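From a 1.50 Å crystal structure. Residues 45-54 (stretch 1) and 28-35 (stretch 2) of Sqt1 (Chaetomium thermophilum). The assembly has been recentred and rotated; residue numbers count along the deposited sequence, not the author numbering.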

ATOM      1  N   GLY A  45     -20.814  -3.223  -1.805  1.00 19.72           N
ATOM      2  CA  GLY A  45     -19.615  -2.502  -2.189  1.00 19.18           C
ATOM      3  C   GLY A  45     -19.762  -2.059  -3.627  1.00 20.65           C
ATOM      4  O   GLY A  45     -20.591  -2.584  -4.376  1.00 24.67           O
ATOM      5  N   LYS A  46     -18.954  -1.085  -4.022  1.00 17.75           N
ATOM      6  CA  LYS A  46     -19.003  -0.549  -5.363  1.00 17.52           C
ATOM      7  C   LYS A  46     -17.629  -0.049  -5.755  1.00 17.76           C
ATOM      8  O   LYS A  46     -16.914   0.549  -4.940  1.00 18.29           O
ATOM      9  CB  LYS A  46     -20.018   0.593  -5.461  1.00 20.12           C
ATOM     10  CG  LYS A  46     -20.169   1.203  -6.841  1.00 25.14           C
ATOM     11  CD  LYS A  46     -21.028   0.330  -7.733  1.00 26.65           C
ATOM     12  CE  LYS A  46     -21.424   1.059  -9.003  1.00 32.12           C
ATOM     13  NZ  LYS A  46     -22.374   0.253  -9.830  1.00 35.21           N
ATOM     14  N   GLY A  47     -17.277  -0.274  -7.012  1.00 18.40           N
ATOM     15  CA  GLY A  47     -16.041   0.248  -7.542  1.00 18.84           C
ATOM     16  C   GLY A  47     -16.267   0.943  -8.865  1.00 19.77           C
ATOM     17  O   GLY A  47     -17.286   0.735  -9.533  1.00 20.35           O
ATOM     18  N   TYR A  48     -15.305   1.767  -9.249  1.00 17.23           N
ATOM     19  CA  TYR A  48     -15.341   2.469 -10.516  1.00 18.35           C
ATOM     20  C   TYR A  48     -13.962   2.497 -11.144  1.00 21.92           C
ATOM     21  O   TYR A  48     -12.950   2.454 -10.436  1.00 21.89           O
ATOM     22  CB  TYR A  48     -15.846   3.901 -10.333  1.00 19.12           C
ATOM     23  CG  TYR A  48     -17.289   4.008  -9.916  1.00 18.60           C
ATOM     24  CD1 TYR A  48     -18.307   3.939 -10.863  1.00 22.03           C
ATOM     25  CD2 TYR A  48     -17.635   4.187  -8.585  1.00 19.10           C
ATOM     26  CE1 TYR A  48     -19.638   4.041 -10.485  1.00 22.39           C
ATOM     27  CE2 TYR A  48     -18.967   4.293  -8.194  1.00 23.44           C
ATOM     28  CZ  TYR A  48     -19.957   4.219  -9.154  1.00 22.63           C
ATOM     29  OH  TYR A  48     -21.279   4.324  -8.780  1.00 24.28           O
ATOM     30  N   VAL A  49     -13.911   2.566 -12.468  1.00 18.86           N
ATOM     31  CA  VAL A  49     -12.665   2.881 -13.138  1.00 19.59           C
ATOM     32  C   VAL A  49     -12.795   4.263 -13.748  1.00 24.04           C
ATOM     33  O   VAL A  49     -13.798   4.574 -14.396  1.00 22.72           O
ATOM     34  CB  VAL A  49     -12.298   1.857 -14.223  1.00 22.75           C
ATOM     35  CG1 VAL A  49     -10.956   2.226 -14.847  1.00 24.61           C
ATOM     36  CG2 VAL A  49     -12.255   0.458 -13.625  1.00 23.46           C
ATOM     37  N   LEU A  50     -11.783   5.092 -13.528  1.00 21.30           N
ATOM     38  CA  LEU A  50     -11.788   6.468 -13.994  1.00 18.71           C
ATOM     39  C   LEU A  50     -10.666   6.699 -14.982  1.00 23.89           C
ATOM     40  O   LEU A  50      -9.645   6.008 -14.938  1.00 23.00           O
ATOM     41  CB  LEU A  50     -11.638   7.433 -12.822  1.00 19.22           C
ATOM     42  CG  LEU A  50     -12.574   7.220 -11.637  1.00 18.63           C
ATOM     43  CD1 LEU A  50     -12.165   8.079 -10.465  1.00 21.02           C
ATOM     44  CD2 LEU A  50     -14.011   7.535 -12.031  1.00 21.36           C
ATOM     45  N   ASP A  51     -10.867   7.669 -15.873  1.00 21.84           N
ATOM     46  CA  ASP A  51      -9.828   8.158 -16.769  1.00 23.15           C
ATOM     47  C   ASP A  51      -9.530   9.607 -16.406  1.00 28.03           C
ATOM     48  O   ASP A  51     -10.287  10.516 -16.755  1.00 26.54           O
ATOM     49  CB  ASP A  51     -10.264   8.042 -18.234  1.00 25.73           C
ATOM     50  CG  ASP A  51      -9.145   8.364 -19.207  1.00 34.11           C
ATOM     51  OD1 ASP A  51      -8.155   9.005 -18.801  1.00 29.81           O
ATOM     52  OD2 ASP A  51      -9.261   7.977 -20.388  1.00 40.97           O
ATOM     53  N   ILE A  52      -8.416   9.813 -15.714  1.00 21.79           N
ATOM     54  CA  ILE A  52      -8.077  11.095 -15.107  1.00 25.82           C
ATOM     55  C   ILE A  52      -7.530  12.085 -16.159  1.00 28.10           C
ATOM     56  O   ILE A  52      -7.411  13.286 -15.909  1.00 32.07           O
ATOM     57  CB  ILE A  52      -7.075  10.858 -13.918  1.00 32.85           C
ATOM     58  CG1 ILE A  52      -7.842  10.652 -12.607  1.00 37.97           C
ATOM     59  CG2 ILE A  52      -6.093  12.002 -13.711  1.00 43.62           C
ATOM     60  CD1 ILE A  52      -8.771   9.485 -12.593  1.00 35.93           C
ATOM     61  N   SER A  53      -7.256  11.596 -17.363  1.00 28.52           N
ATOM     62  CA  SER A  53      -6.762  12.474 -18.422  1.00 34.54           C
ATOM     63  C   SER A  53      -7.818  13.514 -18.813  1.00 37.35           C
ATOM     64  O   SER A  53      -7.507  14.523 -19.439  1.00 36.97           O
ATOM     65  CB  SER A  53      -6.341  11.663 -19.646  1.00 31.24           C
ATOM     66  OG  SER A  53      -7.464  11.116 -20.308  1.00 33.73           O
ATOM     67  N   ALA A  54      -9.065  13.267 -18.421  1.00 39.84           N
ATOM     68  CA  ALA A  54     -10.155  14.205 -18.673  1.00 39.09           C
ATOM     69  C   ALA A  54     -10.074  15.429 -17.763  1.00 43.27           C
ATOM     70  O   ALA A  54     -10.812  16.396 -17.950  1.00 45.56           O
ATOM     71  CB  ALA A  54     -11.499  13.509 -18.500  1.00 38.65           C
TER
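Stretch 2 28-35: PNIVATGG

Stretch 2 lies beside stretch 1 as an antiparallel β-strand neighbor, held mainly by a regular ladder of backbone hydrogen bonds. Residues 30–35 are extended and run against strand 45–51, with an angle of 157° between their N-to-C directions and a closest axis approach of 4.6 Å. The preceding Pro28 and Asn29 leave the extended conformation, with psi near −19° and −15°.

Three hydrogen-bonded pairs set the register. Val31 faces Leu50 (Val31 N to Leu50 O, 3.1 Å; Leu50 N to Val31 O, 2.7 Å), Thr33 faces Tyr48 (Thr33 N to Tyr48 O and Tyr48 N to Thr33 O, both 2.8 Å), and Gly35 faces Lys46 (Gly35 N to Lys46 O, 2.9 Å; Lys46 N to Gly35 O, 3.2 Å). Between them fall two non-hydrogen-bonded pairs, Val49–Ala32 and Gly47–Gly34, and a third, Asp51–Ile30, follows beyond Leu50–Val31; of the three, Gly34 comes closest to its partner, its CA 4.0 Å from Gly47 CA.

On the sheet face carrying Val49, Ala32 and Ile30, Ile30 CG2 packs 3.9 Å from Val49 CG1. Asn29 extends the pairing beyond the strand: its O accepts a hydrogen bond from Ile52 N at 2.8 Å, while its ND2 donates to Asp51 OD1 at 2.9 Å, so backbone and side chain together fasten this end.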

ATOM      1  N   PRO A  28      -0.965   5.931 -16.169  1.00 20.96           N
ATOM      2  CA  PRO A  28      -1.280   6.517 -14.858  1.00 22.90           C
ATOM      3  C   PRO A  28      -2.653   7.186 -14.835  1.00 20.00           C
ATOM      4  O   PRO A  28      -3.215   7.409 -13.761  1.00 20.65           O
ATOM      5  CB  PRO A  28      -0.170   7.555 -14.651  1.00 28.21           C
ATOM      6  CG  PRO A  28       0.881   7.237 -15.664  1.00 32.95           C
ATOM      7  CD  PRO A  28       0.203   6.569 -16.801  1.00 29.40           C
ATOM      8  N   ASN A  29      -3.198   7.494 -16.005  1.00 21.99           N
ATOM      9  CA  ASN A  29      -4.521   8.103 -16.075  1.00 21.77           C
ATOM     10  C   ASN A  29      -5.653   7.121 -15.770  1.00 21.43           C
ATOM     11  O   ASN A  29      -6.785   7.522 -15.522  1.00 22.56           O
ATOM     12  CB  ASN A  29      -4.741   8.722 -17.457  1.00 24.21           C
ATOM     13  CG  ASN A  29      -4.616   7.705 -18.570  1.00 28.15           C
ATOM     14  OD1 ASN A  29      -3.572   7.068 -18.727  1.00 28.42           O
ATOM     15  ND2 ASN A  29      -5.691   7.525 -19.336  1.00 28.36           N
ATOM     16  N   ILE A  30      -5.353   5.828 -15.798  1.00 17.67           N
ATOM     17  CA  ILE A  30      -6.364   4.823 -15.534  1.00 19.35           C
ATOM     18  C   ILE A  30      -6.290   4.416 -14.072  1.00 18.92           C
ATOM     19  O   ILE A  30      -5.308   3.822 -13.629  1.00 17.83           O
ATOM     20  CB  ILE A  30      -6.197   3.597 -16.444  1.00 22.00           C
ATOM     21  CG1 ILE A  30      -6.289   4.025 -17.911  1.00 24.18           C
ATOM     22  CG2 ILE A  30      -7.240   2.534 -16.116  1.00 24.08           C
ATOM     23  CD1 ILE A  30      -6.187   2.881 -18.887  1.00 34.16           C
ATOM     24  N   VAL A  31      -7.332   4.767 -13.328  1.00 18.28           N
ATOM     25  CA  VAL A  31      -7.377   4.574 -11.888  1.00 17.02           C
ATOM     26  C   VAL A  31      -8.699   3.933 -11.486  1.00 20.64           C
ATOM     27  O   VAL A  31      -9.755   4.333 -11.973  1.00 21.15           O
ATOM     28  CB  VAL A  31      -7.199   5.913 -11.152  1.00 19.23           C
ATOM     29  CG1 VAL A  31      -7.375   5.742  -9.668  1.00 23.98           C
ATOM     30  CG2 VAL A  31      -5.835   6.516 -11.465  1.00 18.03           C
ATOM     31  N   ALA A  32      -8.633   2.931 -10.612  1.00 16.24           N
ATOM     32  CA  ALA A  32      -9.814   2.283 -10.062  1.00 16.97           C
ATOM     33  C   ALA A  32     -10.002   2.665  -8.600  1.00 17.41           C
ATOM     34  O   ALA A  32      -9.035   2.739  -7.842  1.00 16.20           O
ATOM     35  CB  ALA A  32      -9.708   0.770 -10.203  1.00 19.61           C
ATOM     36  N   THR A  33     -11.251   2.900  -8.201  1.00 15.39           N
ATOM     37  CA  THR A  33     -11.559   3.259  -6.824  1.00 13.87           C
ATOM     38  C   THR A  33     -12.657   2.349  -6.302  1.00 15.05           C
ATOM     39  O   THR A  33     -13.481   1.873  -7.064  1.00 16.19           O
ATOM     40  CB  THR A  33     -11.975   4.746  -6.697  1.00 15.75           C
ATOM     41  OG1 THR A  33     -13.118   4.999  -7.523  1.00 17.11           O
ATOM     42  CG2 THR A  33     -10.837   5.647  -7.144  1.00 15.35           C
ATOM     43  N   GLY A  34     -12.663   2.091  -5.005  1.00 14.08           N
ATOM     44  CA  GLY A  34     -13.579   1.108  -4.463  1.00 15.41           C
ATOM     45  C   GLY A  34     -13.918   1.375  -3.011  1.00 14.06           C
ATOM     46  O   GLY A  34     -13.080   1.813  -2.219  1.00 16.10           O
ATOM     47  N   GLY A  35     -15.162   1.101  -2.636  1.00 14.90           N
ATOM     48  CA  GLY A  35     -15.513   1.260  -1.243  1.00 14.74           C
ATOM     49  C   GLY A  35     -16.888   0.761  -0.861  1.00 16.12           C
ATOM     50  O   GLY A  35     -17.392  -0.238  -1.409  1.00 16.71           O
TER